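Local coordinates for protein MxaA (Stigmatella aurantiaca, PDB 4W4T) that probably reduces the carrier-bound myxalamid chain with NADPH to release it as a primary alcohol, through the terminal reductase domain of a PKS-NRPS assembly line, at residues A[147-152]-A[186-191]. Residues are numbered along the deposited sequence; the frame is centred on the assembly and turned at random.
Sequences YHNGAL and HYVSTV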
loop_
_atom_site.group_PDB
_atom_site.type_symbol
_atom_site.label_atom_id
_atom_site.label_comp_id
_atom_site.label_asym_id
_atom_site.label_seq_id
_atom_site.Cartn_x
_atom_site.Cartn_y
_atom_site.Cartn_z
ATOM N N TYR A 147 -22.292 11.435 -21.044
ATOM C CA TYR A 147 -20.840 11.328 -21.075
ATOM C C TYR A 147 -20.425 10.573 -19.816
ATOM O O TYR A 147 -20.476 11.115 -18.714
ATOM C CB TYR A 147 -20.169 12.704 -21.146
ATOM C CG TYR A 147 -20.379 13.417 -22.478
ATOM C CD1 TYR A 147 -21.625 13.903 -22.835
ATOM C CD2 TYR A 147 -19.326 13.607 -23.365
ATOM C CE1 TYR A 147 -21.833 14.558 -24.045
ATOM C CE2 TYR A 147 -19.527 14.257 -24.580
ATOM C CZ TYR A 147 -20.788 14.724 -24.915
ATOM O OH TYR A 147 -20.988 15.384 -26.115
ATOM N N HIS A 148 -20.035 9.313 -19.988
ATOM C CA HIS A 148 -19.711 8.473 -18.843
ATOM C C HIS A 148 -18.192 8.424 -18.586
ATOM O O HIS A 148 -17.458 7.651 -19.205
ATOM C CB HIS A 148 -20.307 7.065 -19.050
ATOM C CG HIS A 148 -20.037 6.127 -17.910
ATOM N ND1 HIS A 148 -19.926 6.557 -16.608
ATOM C CD2 HIS A 148 -19.821 4.790 -17.887
ATOM C CE1 HIS A 148 -19.668 5.523 -15.824
ATOM N NE2 HIS A 148 -19.590 4.442 -16.577
ATOM N N ASN A 149 -17.738 9.287 -17.682
ATOM C CA ASN A 149 -16.325 9.410 -17.333
ATOM C C ASN A 149 -16.074 9.037 -15.864
ATOM O O ASN A 149 -14.952 9.127 -15.375
ATOM C CB ASN A 149 -15.833 10.843 -17.612
ATOM C CG ASN A 149 -14.379 11.052 -17.216
ATOM O OD1 ASN A 149 -13.515 10.243 -17.544
ATOM N ND2 ASN A 149 -14.117 12.109 -16.459
ATOM N N GLY A 150 -17.113 8.599 -15.164
ATOM C CA GLY A 150 -16.976 8.233 -13.766
ATOM C C GLY A 150 -16.419 6.828 -13.656
ATOM O O GLY A 150 -16.791 5.957 -14.442
ATOM N N ALA A 151 -15.517 6.624 -12.701
ATOM C CA ALA A 151 -14.867 5.331 -12.485
ATOM C C ALA A 151 -14.000 5.390 -11.242
ATOM O O ALA A 151 -13.530 6.459 -10.863
ATOM C CB ALA A 151 -14.019 4.932 -13.684
ATOM N N LEU A 152 -13.807 4.247 -10.600
ATOM C CA LEU A 152 -12.816 4.141 -9.525
ATOM C C LEU A 152 -11.509 3.716 -10.155
ATOM O O LEU A 152 -11.432 2.643 -10.749
ATOM C CB LEU A 152 -13.259 3.145 -8.446
ATOM C CG LEU A 152 -12.256 2.851 -7.315
ATOM C CD1 LEU A 152 -11.901 4.125 -6.567
ATOM C CD2 LEU A 152 -12.824 1.809 -6.356
ATOM N N HIS A 186 -21.419 8.545 -24.703
ATOM C CA HIS A 186 -20.015 8.767 -25.027
ATOM C C HIS A 186 -19.211 8.226 -23.864
ATOM O O HIS A 186 -19.183 8.810 -22.780
ATOM C CB HIS A 186 -19.767 10.241 -25.308
ATOM C CG HIS A 186 -20.730 10.788 -26.311
ATOM N ND1 HIS A 186 -20.683 10.427 -27.639
ATOM C CD2 HIS A 186 -21.823 11.574 -26.174
ATOM C CE1 HIS A 186 -21.687 10.996 -28.282
ATOM N NE2 HIS A 186 -22.389 11.704 -27.416
ATOM N N TYR A 187 -18.612 7.059 -24.085
ATOM C CA TYR A 187 -18.020 6.303 -22.983
ATOM C C TYR A 187 -16.513 6.517 -22.900
ATOM O O TYR A 187 -15.791 6.247 -23.856
ATOM C CB TYR A 187 -18.340 4.811 -23.134
ATOM C CG TYR A 187 -17.621 3.986 -22.102
ATOM C CD1 TYR A 187 -17.809 4.235 -20.747
ATOM C CD2 TYR A 187 -16.731 2.996 -22.473
ATOM C CE1 TYR A 187 -17.137 3.503 -19.783
ATOM C CE2 TYR A 187 -16.053 2.248 -21.513
ATOM C CZ TYR A 187 -16.262 2.514 -20.172
ATOM O OH TYR A 187 -15.580 1.795 -19.212
ATOM N N VAL A 188 -16.045 7.005 -21.756
ATOM C CA VAL A 188 -14.611 7.161 -21.538
ATOM C C VAL A 188 -14.026 5.877 -20.959
ATOM O O VAL A 188 -14.195 5.552 -19.774
ATOM C CB VAL A 188 -14.300 8.359 -20.643
ATOM C CG1 VAL A 188 -12.778 8.566 -20.566
ATOM C CG2 VAL A 188 -14.983 9.627 -21.225
ATOM N N SER A 189 -13.327 5.136 -21.817
ATOM C CA SER A 189 -12.676 3.889 -21.426
ATOM C C SER A 189 -11.226 4.145 -21.027
ATOM O O SER A 189 -10.955 4.995 -20.178
ATOM C CB SER A 189 -12.738 2.870 -22.565
ATOM O OG SER A 189 -12.141 1.642 -22.184
ATOM N N THR A 190 -10.293 3.417 -21.636
ATOM C CA THR A 190 -8.878 3.629 -21.335
ATOM C C THR A 190 -8.034 2.749 -22.240
ATOM O O THR A 190 -8.472 1.676 -22.627
ATOM C CB THR A 190 -8.546 3.312 -19.857
ATOM O OG1 THR A 190 -7.136 3.375 -19.649
ATOM C CG2 THR A 190 -9.030 1.916 -19.476
ATOM N N VAL A 191 -6.825 3.188 -22.583
ATOM C CA VAL A 191 -5.942 2.313 -23.347
ATOM C C VAL A 191 -5.547 1.099 -22.513
ATOM O O VAL A 191 -5.062 0.104 -23.051
ATOM C CB VAL A 191 -4.665 3.040 -23.831
ATOM C CG1 VAL A 191 -5.040 4.169 -24.781
ATOM C CG2 VAL A 191 -3.843 3.537 -22.639
HETATM O O HOH W 1 -15.829 5.850 -17.152
#
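Tyr147 and His186 project from the same face of the sheet as neighbours on parallel strands, their side chains running side by side. His186 brings CD2 over one face of the tyrosine ring, near its rim, 3.5 Å from Tyr147 CZ, while its CB makes a CH-pi contact with that ring, 4.2 Å from the centroid. The planes are inclined at 42°. The polar atoms have partners elsewhere: Tyr147 OH hydrogen-bonds Ser298 and His186 ND1 hydrogen-bonds Thr240.

On the reverse face, His148 and Tyr187 repeat the side-by-side arrangement. With CG opposite the backbone N in both residues (chi1 -179° and 174°), the two rings lean the same way, and His148 CD2 meets the edge of the phenol 3.5 Å from Tyr187 CE1. Thr61 bonds His148 ND1 and Thr170, on helix 159-177, bonds NE2, which fixes the imidazole's rotation. Past the strand end, on the Tyr147 side, Asn149 OD1 rests 3.5 Å from Val188 CG1.

Between these layers the backbone bonds alternate: His148 N donates to His186 O at 3.0 Å, and Val188 N to His148 O. Where the strands part, a water lies within hydrogen-bonding reach of Gly150 O and Val188 O.

This is the parallel pairing of a Rossmann-type beta-alpha-beta unit, crossing over through helix 159-177. The buried rings and their polar bonds probably steady the strand ends, just beyond which lie Asn149 and Ala151, residues that bind NADPH, absent from this model, while Val188 O and, weakly, Tyr187 OH bond Lys222, another NADPH-binding residue.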